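Local coordinates for protein 3'-5'-exonuclease (Saccharomyces cerevisiae, PDB 3E2V) that probably cuts double-stranded DNA as a magnesium-dependent TatD-type nuclease, nicking it internally and degrading it from the 3' end, at residues Lys137-Glu140 with Leu141-Met145; Glu224-Phe228 with Gln229-Leu233; Asn277-Ser280 with Leu281-Glu284. All coordinates share one frame; numbering follows the deposited sequence.

Contact 1. Residues Lys137-Glu140 with Leu141-Met145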
ATOM      1  N   LYS A 137     -11.427  20.570   0.566  1.00 17.05           N
ATOM      2  CA  LYS A 137     -11.189  19.130   0.528  1.00 16.68           C
ATOM      3  C   LYS A 137      -9.927  18.747   1.289  1.00 16.80           C
ATOM      4  O   LYS A 137      -9.883  17.715   1.961  1.00 16.88           O
ATOM      5  CB  LYS A 137     -11.139  18.603  -0.911  1.00 17.51           C
ATOM      6  CG  LYS A 137     -12.494  18.692  -1.643  1.00 18.08           C
ATOM      7  CD  LYS A 137     -13.611  17.953  -0.907  1.00 20.76           C
ATOM      8  CE  LYS A 137     -13.552  16.451  -1.143  1.00 23.56           C
ATOM      9  NZ  LYS A 137     -14.717  15.773  -0.481  1.00 25.64           N
ATOM     10  N   LEU A 138      -8.895  19.579   1.185  1.00 16.96           N
ATOM     11  CA  LEU A 138      -7.687  19.329   1.952  1.00 15.91           C
ATOM     12  C   LEU A 138      -7.940  19.458   3.454  1.00 15.98           C
ATOM     13  O   LEU A 138      -7.447  18.653   4.252  1.00 15.90           O
ATOM     14  CB  LEU A 138      -6.574  20.281   1.493  1.00 15.69           C
ATOM     15  CG  LEU A 138      -5.922  19.893   0.163  1.00 15.53           C
ATOM     16  CD1 LEU A 138      -5.190  21.098  -0.413  1.00 17.09           C
ATOM     17  CD2 LEU A 138      -4.960  18.702   0.333  1.00 15.46           C
ATOM     18  N   LYS A 139      -8.747  20.448   3.835  1.00 16.11           N
ATOM     19  CA  LYS A 139      -9.178  20.563   5.232  1.00 17.61           C
ATOM     20  C   LYS A 139      -9.931  19.314   5.711  1.00 17.38           C
ATOM     21  O   LYS A 139      -9.688  18.810   6.803  1.00 17.21           O
ATOM     22  CB  LYS A 139     -10.074  21.795   5.396  1.00 18.08           C
ATOM     23  CG  LYS A 139     -10.559  21.976   6.808  1.00 19.99           C
ATOM     24  CD  LYS A 139     -11.213  23.343   6.991  1.00 24.37           C
ATOM     25  CE  LYS A 139     -11.383  23.655   8.470  1.00 27.12           C
ATOM     26  NZ  LYS A 139     -12.292  22.668   9.102  1.00 29.74           N
ATOM     27  N   GLU A 140     -10.847  18.826   4.882  1.00 17.96           N
ATOM     28  CA  GLU A 140     -11.628  17.639   5.206  1.00 18.65           C
ATOM     29  C   GLU A 140     -10.694  16.443   5.454  1.00 17.92           C
ATOM     30  O   GLU A 140     -10.868  15.696   6.416  1.00 18.49           O
ATOM     31  CB  GLU A 140     -12.610  17.336   4.079  1.00 18.23           C
ATOM     32  CG  GLU A 140     -13.426  16.071   4.309  1.00 20.78           C
ATOM     33  CD  GLU A 140     -14.294  15.692   3.126  1.00 21.15           C
ATOM     34  OE1 GLU A 140     -14.465  16.529   2.208  1.00 24.33           O
ATOM     35  OE2 GLU A 140     -14.821  14.552   3.121  1.00 24.90           O
ATOM     36  N   LEU A 141      -9.687  16.300   4.595  1.00 16.75           N
ATOM     37  CA  LEU A 141      -8.726  15.212   4.727  1.00 16.32           C
ATOM     38  C   LEU A 141      -7.874  15.312   5.997  1.00 15.82           C
ATOM     39  O   LEU A 141      -7.725  14.331   6.729  1.00 15.74           O
ATOM     40  CB  LEU A 141      -7.844  15.169   3.474  1.00 15.10           C
ATOM     41  CG  LEU A 141      -6.790  14.066   3.437  1.00 16.19           C
ATOM     42  CD1 LEU A 141      -7.428  12.680   3.496  1.00 17.24           C
ATOM     43  CD2 LEU A 141      -5.971  14.220   2.172  1.00 19.00           C
ATOM     44  N   TYR A 142      -7.338  16.506   6.269  1.00 16.19           N
ATOM     45  CA  TYR A 142      -6.599  16.772   7.512  1.00 16.70           C
ATOM     46  C   TYR A 142      -7.447  16.463   8.736  1.00 16.83           C
ATOM     47  O   TYR A 142      -7.009  15.767   9.671  1.00 16.23           O
ATOM     48  CB  TYR A 142      -6.179  18.248   7.523  1.00 18.27           C
ATOM     49  CG  TYR A 142      -5.352  18.684   8.715  1.00 18.93           C
ATOM     50  CD1 TYR A 142      -4.138  18.062   9.012  1.00 20.35           C
ATOM     51  CD2 TYR A 142      -5.764  19.734   9.520  1.00 22.23           C
ATOM     52  CE1 TYR A 142      -3.354  18.462  10.086  1.00 22.11           C
ATOM     53  CE2 TYR A 142      -4.984  20.149  10.601  1.00 22.56           C
ATOM     54  CZ  TYR A 142      -3.779  19.508  10.871  1.00 22.47           C
ATOM     55  OH  TYR A 142      -2.995  19.904  11.936  1.00 24.15           O
ATOM     56  N   ASP A 143      -8.676  16.970   8.713  1.00 17.09           N
ATOM     57  CA  ASP A 143      -9.599  16.735   9.828  1.00 17.89           C
ATOM     58  C   ASP A 143      -9.851  15.244  10.066  1.00 17.53           C
ATOM     59  O   ASP A 143      -9.840  14.784  11.209  1.00 18.55           O
ATOM     60  CB  ASP A 143     -10.919  17.462   9.595  1.00 18.30           C
ATOM     61  CG  ASP A 143     -10.815  18.975   9.815  1.00 20.14           C
ATOM     62  OD1 ASP A 143      -9.780  19.474  10.333  1.00 22.41           O
ATOM     63  OD2 ASP A 143     -11.785  19.666   9.431  1.00 22.51           O
ATOM     64  N   LEU A 144     -10.042  14.487   8.987  1.00 17.05           N
ATOM     65  CA  LEU A 144     -10.217  13.040   9.086  1.00 16.81           C
ATOM     66  C   LEU A 144      -9.012  12.347   9.716  1.00 16.30           C
ATOM     67  O   LEU A 144      -9.147  11.523  10.623  1.00 16.15           O
ATOM     68  CB  LEU A 144     -10.493  12.441   7.708  1.00 16.84           C
ATOM     69  CG  LEU A 144     -10.754  10.934   7.678  1.00 17.34           C
ATOM     70  CD1 LEU A 144     -11.997  10.605   8.493  1.00 20.08           C
ATOM     71  CD2 LEU A 144     -10.930  10.480   6.229  1.00 18.64           C
ATOM     72  N   MET A 145      -7.818  12.677   9.224  1.00 16.13           N
ATOM     73  CA  MET A 145      -6.585  12.132   9.781  1.00 16.00           C
ATOM     74  C   MET A 145      -6.476  12.436  11.274  1.00 17.53           C
ATOM     75  O   MET A 145      -6.186  11.546  12.060  1.00 16.79           O
ATOM     76  CB  MET A 145      -5.362  12.687   9.033  1.00 16.06           C
ATOM     77  CG  MET A 145      -5.242  12.227   7.597  1.00 14.88           C
ATOM     78  SD  MET A 145      -3.717  12.926   6.801  1.00 11.75           S
ATOM     79  CE  MET A 145      -3.874  12.195   5.136  1.00 16.68           C
TER

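Contact 2. Residues Glu224-Phe228 with Gln229-Leu233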
ATOM      1  N   GLU A 224       6.151  29.843   1.492  1.00 25.56           N
ATOM      2  CA  GLU A 224       5.694  31.198   1.752  1.00 26.90           C
ATOM      3  C   GLU A 224       4.273  31.404   1.225  1.00 27.09           C
ATOM      4  O   GLU A 224       3.412  31.898   1.957  1.00 28.60           O
ATOM      5  CB  GLU A 224       6.648  32.220   1.114  1.00 27.59           C
ATOM      6  N   LYS A 225       4.031  30.995  -0.022  1.00 26.96           N
ATOM      7  CA  LYS A 225       2.751  31.262  -0.697  1.00 27.07           C
ATOM      8  C   LYS A 225       1.545  30.534  -0.103  1.00 25.44           C
ATOM      9  O   LYS A 225       0.460  31.107  -0.012  1.00 25.41           O
ATOM     10  CB  LYS A 225       2.847  30.999  -2.206  1.00 27.01           C
ATOM     11  CG  LYS A 225       3.192  29.567  -2.581  1.00 29.98           C
ATOM     12  CD  LYS A 225       3.294  29.368  -4.088  1.00 30.26           C
ATOM     13  CE  LYS A 225       3.514  27.897  -4.411  1.00 33.19           C
ATOM     14  NZ  LYS A 225       3.727  27.671  -5.871  1.00 35.84           N
ATOM     15  N   ASP A 226       1.721  29.277   0.298  1.00 23.39           N
ATOM     16  CA  ASP A 226       0.623  28.501   0.903  1.00 21.67           C
ATOM     17  C   ASP A 226      -0.703  28.664   0.139  1.00 20.37           C
ATOM     18  O   ASP A 226      -1.726  29.053   0.718  1.00 20.68           O
ATOM     19  CB  ASP A 226       0.470  28.857   2.388  1.00 21.58           C
ATOM     20  CG  ASP A 226      -0.444  27.888   3.147  1.00 21.57           C
ATOM     21  OD1 ASP A 226      -0.676  26.740   2.676  1.00 19.87           O
ATOM     22  OD2 ASP A 226      -0.917  28.274   4.232  1.00 21.64           O
ATOM     23  N   THR A 227      -0.671  28.336  -1.150  1.00 20.02           N
ATOM     24  CA  THR A 227      -1.826  28.458  -2.035  1.00 19.60           C
ATOM     25  C   THR A 227      -3.090  27.844  -1.436  1.00 19.55           C
ATOM     26  O   THR A 227      -4.188  28.410  -1.548  1.00 19.92           O
ATOM     27  CB  THR A 227      -1.515  27.837  -3.406  1.00 20.30           C
ATOM     28  OG1 THR A 227      -0.435  28.573  -4.009  1.00 21.62           O
ATOM     29  CG2 THR A 227      -2.730  27.879  -4.334  1.00 20.76           C
ATOM     30  N   PHE A 228      -2.938  26.695  -0.780  1.00 18.29           N
ATOM     31  CA  PHE A 228      -4.103  25.975  -0.260  1.00 18.39           C
ATOM     32  C   PHE A 228      -4.407  26.247   1.209  1.00 18.79           C
ATOM     33  O   PHE A 228      -5.243  25.581   1.829  1.00 18.49           O
ATOM     34  CB  PHE A 228      -3.998  24.480  -0.622  1.00 17.44           C
ATOM     35  CG  PHE A 228      -3.983  24.250  -2.115  1.00 16.31           C
ATOM     36  CD1 PHE A 228      -5.172  24.149  -2.825  1.00 15.47           C
ATOM     37  CD2 PHE A 228      -2.789  24.219  -2.818  1.00 15.13           C
ATOM     38  CE1 PHE A 228      -5.153  23.980  -4.225  1.00 18.25           C
ATOM     39  CE2 PHE A 228      -2.756  24.049  -4.207  1.00 17.79           C
ATOM     40  CZ  PHE A 228      -3.949  23.940  -4.913  1.00 17.15           C
ATOM     41  N   GLN A 229      -3.733  27.265   1.752  1.00 19.97           N
ATOM     42  CA  GLN A 229      -4.061  27.819   3.072  1.00 21.66           C
ATOM     43  C   GLN A 229      -4.006  26.784   4.203  1.00 21.58           C
ATOM     44  O   GLN A 229      -4.839  26.776   5.112  1.00 21.47           O
ATOM     45  CB  GLN A 229      -5.415  28.574   3.056  1.00 21.71           C
ATOM     46  CG  GLN A 229      -5.457  29.790   2.121  1.00 24.32           C
ATOM     47  CD  GLN A 229      -6.777  30.574   2.173  1.00 25.12           C
ATOM     48  OE1 GLN A 229      -7.786  30.109   2.713  1.00 30.77           O
ATOM     49  NE2 GLN A 229      -6.767  31.771   1.583  1.00 30.19           N
ATOM     50  N   LEU A 230      -2.986  25.930   4.165  1.00 21.31           N
ATOM     51  CA  LEU A 230      -2.846  24.871   5.160  1.00 22.05           C
ATOM     52  C   LEU A 230      -2.402  25.413   6.507  1.00 23.95           C
ATOM     53  O   LEU A 230      -2.685  24.827   7.550  1.00 24.30           O
ATOM     54  CB  LEU A 230      -1.850  23.819   4.682  1.00 21.29           C
ATOM     55  CG  LEU A 230      -2.142  23.103   3.368  1.00 20.78           C
ATOM     56  CD1 LEU A 230      -1.017  22.118   3.052  1.00 20.83           C
ATOM     57  CD2 LEU A 230      -3.487  22.383   3.405  1.00 20.81           C
ATOM     58  N   GLN A 231      -1.696  26.535   6.483  1.00 26.27           N
ATOM     59  CA  GLN A 231      -1.189  27.133   7.715  1.00 29.54           C
ATOM     60  C   GLN A 231      -2.308  27.812   8.521  1.00 30.58           C
ATOM     61  O   GLN A 231      -2.062  28.340   9.609  1.00 32.21           O
ATOM     62  CB  GLN A 231      -0.006  28.066   7.397  1.00 29.66           C
ATOM     63  CG  GLN A 231       1.210  27.274   6.889  1.00 30.46           C
ATOM     64  CD  GLN A 231       2.290  28.134   6.266  1.00 30.99           C
ATOM     65  OE1 GLN A 231       2.611  29.223   6.760  1.00 33.52           O
ATOM     66  NE2 GLN A 231       2.872  27.645   5.178  1.00 28.14           N
ATOM     67  N   LYS A 232      -3.533  27.773   7.986  1.00 32.00           N
ATOM     68  CA  LYS A 232      -4.747  28.220   8.683  1.00 32.92           C
ATOM     69  C   LYS A 232      -5.427  27.072   9.434  1.00 33.32           C
ATOM     70  O   LYS A 232      -6.341  27.289  10.235  1.00 34.04           O
ATOM     71  CB  LYS A 232      -5.740  28.831   7.688  1.00 32.94           C
ATOM     72  N   LEU A 233      -4.982  25.849   9.165  1.00 33.24           N
ATOM     73  CA  LEU A 233      -5.539  24.663   9.804  1.00 33.08           C
ATOM     74  C   LEU A 233      -4.849  24.399  11.142  1.00 33.46           C
ATOM     75  O   LEU A 233      -5.163  23.421  11.827  1.00 34.47           O
ATOM     76  CB  LEU A 233      -5.398  23.447   8.883  1.00 32.42           C
ATOM     77  CG  LEU A 233      -5.913  23.546   7.441  1.00 31.42           C
ATOM     78  CD1 LEU A 233      -5.524  22.291   6.684  1.00 31.25           C
ATOM     79  CD2 LEU A 233      -7.426  23.763   7.385  1.00 32.80           C
TER
HETATM   80  O   HOH W   1       1.702  25.514   3.504  1.00 18.80           O

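Contact 3. Residues Asn277-Ser280 with Leu281-Glu284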
ATOM      1  N   ASN A 277       5.948  -7.352  -3.707  1.00 12.65           N
ATOM      2  CA  ASN A 277       4.847  -8.288  -3.844  1.00 12.72           C
ATOM      3  C   ASN A 277       5.048  -9.120  -5.116  1.00 13.51           C
ATOM      4  O   ASN A 277       6.095  -9.039  -5.758  1.00 13.62           O
ATOM      5  CB  ASN A 277       3.509  -7.529  -3.889  1.00 12.76           C
ATOM      6  CG  ASN A 277       3.443  -6.510  -5.024  1.00 14.56           C
ATOM      7  OD1 ASN A 277       3.887  -6.774  -6.146  1.00 15.28           O
ATOM      8  ND2 ASN A 277       2.860  -5.359  -4.751  1.00 13.43           N
ATOM      9  N   GLY A 278       4.045  -9.902  -5.498  1.00 13.21           N
ATOM     10  CA  GLY A 278       4.187 -10.763  -6.672  1.00 13.45           C
ATOM     11  C   GLY A 278       4.445  -9.991  -7.945  1.00 13.91           C
ATOM     12  O   GLY A 278       5.149 -10.485  -8.828  1.00 14.92           O
ATOM     13  N   CYS A 279       3.894  -8.784  -8.059  1.00 13.86           N
ATOM     14  CA  CYS A 279       4.140  -7.953  -9.246  1.00 14.79           C
ATOM     15  C   CYS A 279       5.610  -7.506  -9.350  1.00 14.71           C
ATOM     16  O   CYS A 279       6.125  -7.290 -10.454  1.00 15.73           O
ATOM     17  CB  CYS A 279       3.193  -6.744  -9.285  1.00 14.85           C
ATOM     18  SG  CYS A 279       1.458  -7.161  -9.592  1.00 17.06           S
ATOM     19  N   SER A 280       6.271  -7.377  -8.198  1.00 13.76           N
ATOM     20  CA  SER A 280       7.684  -7.032  -8.106  1.00 14.50           C
ATOM     21  C   SER A 280       8.598  -8.180  -8.532  1.00 14.41           C
ATOM     22  O   SER A 280       9.817  -8.002  -8.509  1.00 15.24           O
ATOM     23  CB  SER A 280       8.042  -6.729  -6.643  1.00 14.43           C
ATOM     24  OG  SER A 280       7.167  -5.762  -6.088  1.00 14.34           O
ATOM     25  N   LEU A 281       8.027  -9.349  -8.864  1.00 14.63           N
ATOM     26  CA  LEU A 281       8.809 -10.600  -9.033  1.00 14.60           C
ATOM     27  C   LEU A 281       8.495 -11.311 -10.367  1.00 15.43           C
ATOM     28  O   LEU A 281       8.759 -12.519 -10.528  1.00 15.45           O
ATOM     29  CB  LEU A 281       8.561 -11.545  -7.829  1.00 14.14           C
ATOM     30  CG  LEU A 281       8.850 -10.990  -6.417  1.00 15.55           C
ATOM     31  CD1 LEU A 281       8.194 -11.888  -5.369  1.00 15.47           C
ATOM     32  CD2 LEU A 281      10.352 -10.874  -6.198  1.00 15.44           C
ATOM     33  N   ARG A 282       7.928 -10.575 -11.326  1.00 16.18           N
ATOM     34  CA  ARG A 282       7.372 -11.204 -12.530  1.00 17.16           C
ATOM     35  C   ARG A 282       8.402 -11.612 -13.559  1.00 17.75           C
ATOM     36  O   ARG A 282       8.262 -12.667 -14.188  1.00 17.71           O
ATOM     37  CB  ARG A 282       6.312 -10.306 -13.164  1.00 17.98           C
ATOM     38  CG  ARG A 282       4.980 -10.372 -12.414  1.00 18.85           C
ATOM     39  CD  ARG A 282       3.940  -9.485 -13.035  1.00 24.04           C
ATOM     40  NE  ARG A 282       4.333  -8.090 -12.889  1.00 26.69           N
ATOM     41  CZ  ARG A 282       3.513  -7.059 -13.036  1.00 29.39           C
ATOM     42  NH1 ARG A 282       2.233  -7.260 -13.333  1.00 29.47           N
ATOM     43  NH2 ARG A 282       3.989  -5.828 -12.884  1.00 29.60           N
ATOM     44  N   THR A 283       9.422 -10.785 -13.753  1.00 18.13           N
ATOM     45  CA  THR A 283      10.448 -11.081 -14.762  1.00 18.96           C
ATOM     46  C   THR A 283      11.815 -11.329 -14.135  1.00 18.87           C
ATOM     47  O   THR A 283      12.054 -10.987 -12.970  1.00 17.64           O
ATOM     48  CB  THR A 283      10.618  -9.912 -15.735  1.00 18.88           C
ATOM     49  OG1 THR A 283      11.245  -8.821 -15.042  1.00 21.08           O
ATOM     50  CG2 THR A 283       9.279  -9.461 -16.300  1.00 20.35           C
ATOM     51  N   GLU A 284      12.745 -11.888 -14.908  1.00 19.33           N
ATOM     52  CA  GLU A 284      14.108 -12.070 -14.392  1.00 20.57           C
ATOM     53  C   GLU A 284      14.761 -10.729 -14.008  1.00 20.07           C
ATOM     54  O   GLU A 284      15.476 -10.649 -13.004  1.00 20.11           O
ATOM     55  CB  GLU A 284      14.981 -12.866 -15.371  1.00 22.07           C
ATOM     56  CG  GLU A 284      14.851 -14.368 -15.188  1.00 25.75           C
ATOM     57  CD  GLU A 284      15.876 -15.144 -16.003  1.00 31.97           C
ATOM     58  OE1 GLU A 284      16.861 -14.532 -16.477  1.00 34.69           O
ATOM     59  OE2 GLU A 284      15.691 -16.372 -16.161  1.00 33.64           O
TER

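Contact 1. Residues Lys137-Glu140 with Leu141-Met145
K137 to L144 form two successive turns in the middle of helix 132-149, and four backbone bonds of the i to i+4 kind, those of a regular alpha-helix, join them. L141 N donates to K137 O, Y142 N to L138 O at 2.9 Å, D143 N to K139 O at 2.8 Å, and L144 N to E140 O. The Y142 bond is nearly straight, with an N-H...O angle of 174°.

On the outer surface K139 and D143, one turn apart, form a salt bridge: K139 NZ lies 3.1 Å from D143 OD2 and meets its syn lone pair, on the side of the other carboxylate oxygen. The lysine leaves the helix with CG anti to the backbone N and runs extended until a bend at chi4 (-63°) turns the ammonium group back to the acid. D143 holds its CG beside its own backbone N (chi1 -75°), which lays the carboxylate over the preceding turn, its CG 3.2 Å from K139 O. Replacing D143 with an alanine would probably leave the K139 ammonium without its carboxylate mate and free to swing into solvent. A second bridge, K137 NZ to E140 OE1 at 2.8 Å, lies round the helix from the first, beside I62 of helix 62-75; the ammonium comes on the syn side but tilted from the carboxylate plane.

The inward side is apolar. L138, L141 and M145 face helix 174-187, and L141 and M145 also reach I87 of strand 82-87, so the helix lies against the parallel sheet of the TIM-barrel fold. Y142 touches I187 and hydrogen-bonds N191 through OH. The chemistry is that of an amphipathic barrel helix: its charges are paired on the more exposed sides, while L138, L141, Y142 and M145 carry the packing inward.

Contact 2. Residues Glu224-Phe228 with Gln229-Leu233
D226 holds this turn together through its carboxylate, which reaches forward and accepts from two successive backbone N-H groups. L230 N donates to OD1 of D226 and Q231 N to OD2 of D226, each at 2.9 Å and each from the syn side, slightly out of the carboxylate plane. With CG anti to the backbone N (chi1 -168°), the acid extends across the type I beta turn that runs from D226 to Q229. That turn is closed by Q229 N on D226 O at 2.9 Å, with the donor well above the carbonyl plane. Beyond it the chain enters a short 3-10 segment, 230-232, whose first two N-H groups are those taken by the carboxylate.

Packing is tight on the side of F228 and L230. The F228 ring, with T227 CG2 3.8 Å above one face, toward the ring's edge, is inserted between helices 132-149 and 174-187, where it packs on A134 and V179 and meets the ring of F180 at an inclined angle. L230 lies beside it on E183 and K186.

The other side is looser. The extended Q231 side chain runs alongside the acid, its CB 3.3 Å from D226 OD2, and its NE2 donates both to D223 O and to a water 3.0 Å away; that water in turn makes a weak bond to D226 OD1. A glycerol, probably from the crystallisation liquor, lies close to Q231, and the exposed Q229 side chain touches Q135 of helix 132-149. D226 and Q229, the two ends of the beta turn, both have left-handed backbone angles (phi 44° and 58°) in this loop between strands 221-222 and 241-242. Both carboxylate oxygens thus accept main-chain N-H groups, so the acid is likely to stay ionised and to fix the loop while F228 anchors it to the helices.

Contact 3. Residues Asn277-Ser280 with Leu281-Glu284
C279 and R282 meet through a flat-on contact: C279 CB sits 3.7 Å above the centre of the R282 guanidinium plane. The arginine chain bends at chi3 (-66°) to fold back over the turn, which also brings NE within 3.1 Å of C279 O, a weak hydrogen bond at 125°. C279 SG, 3.8 Å from R282 NH1, is itself tied to C307 in a disulfide, so the guanidinium rests on a covalently fixed residue.

Beneath this, L281 N donates to G278 O at 3.1 Å, from above the carbonyl plane, and L281 CG packs 3.4 Å from N277 O. The leucine side chain continues inward onto V365 and V368 of helix 362-373 and onto L287 and V290 of helix 284-291.

N277 leads into the 3-10 segment 278-280 with an Asx motif, in which N277 OD1 accepts from S280 N at 3.2 Å and, weakly, from C279 N. The turn follows strand 272-276 of the TIM-type barrel and leads to helix 284-291, for which T283 is the N-cap. S280 OG closes the turn by accepting from N277 N, and also bonds F255 O. N277 ND2 hydrogen-bonds E301 OE1 and S254 OG, and the asparagine side chain lies about 4 Å from those of the magnesium ligands H253 and D303 and about 6 Å from the metal ion.

How the contacts relate
Contacts 1 and 2 are neighbours on one flank of the chain, their centres about 14 Å apart, and they touch directly: L138 CD1 packs 3.6 Å from F228 CB, and K139 CG meets L233 CD2. The outer loop thereby leans on helix 132-149. Contact 3 lies beyond the chain's centre from both, its centre about 35 Å from that of contact 1, and it is the buried one, close to the magnesium site. Contacts 1 and 2 are only partly buried. Paired surface charges mark the regular helix of contact 1. In the turns of contacts 2 and 3, side-chain oxygens take up main-chain N-H groups, and contact 3 adds a disulfide.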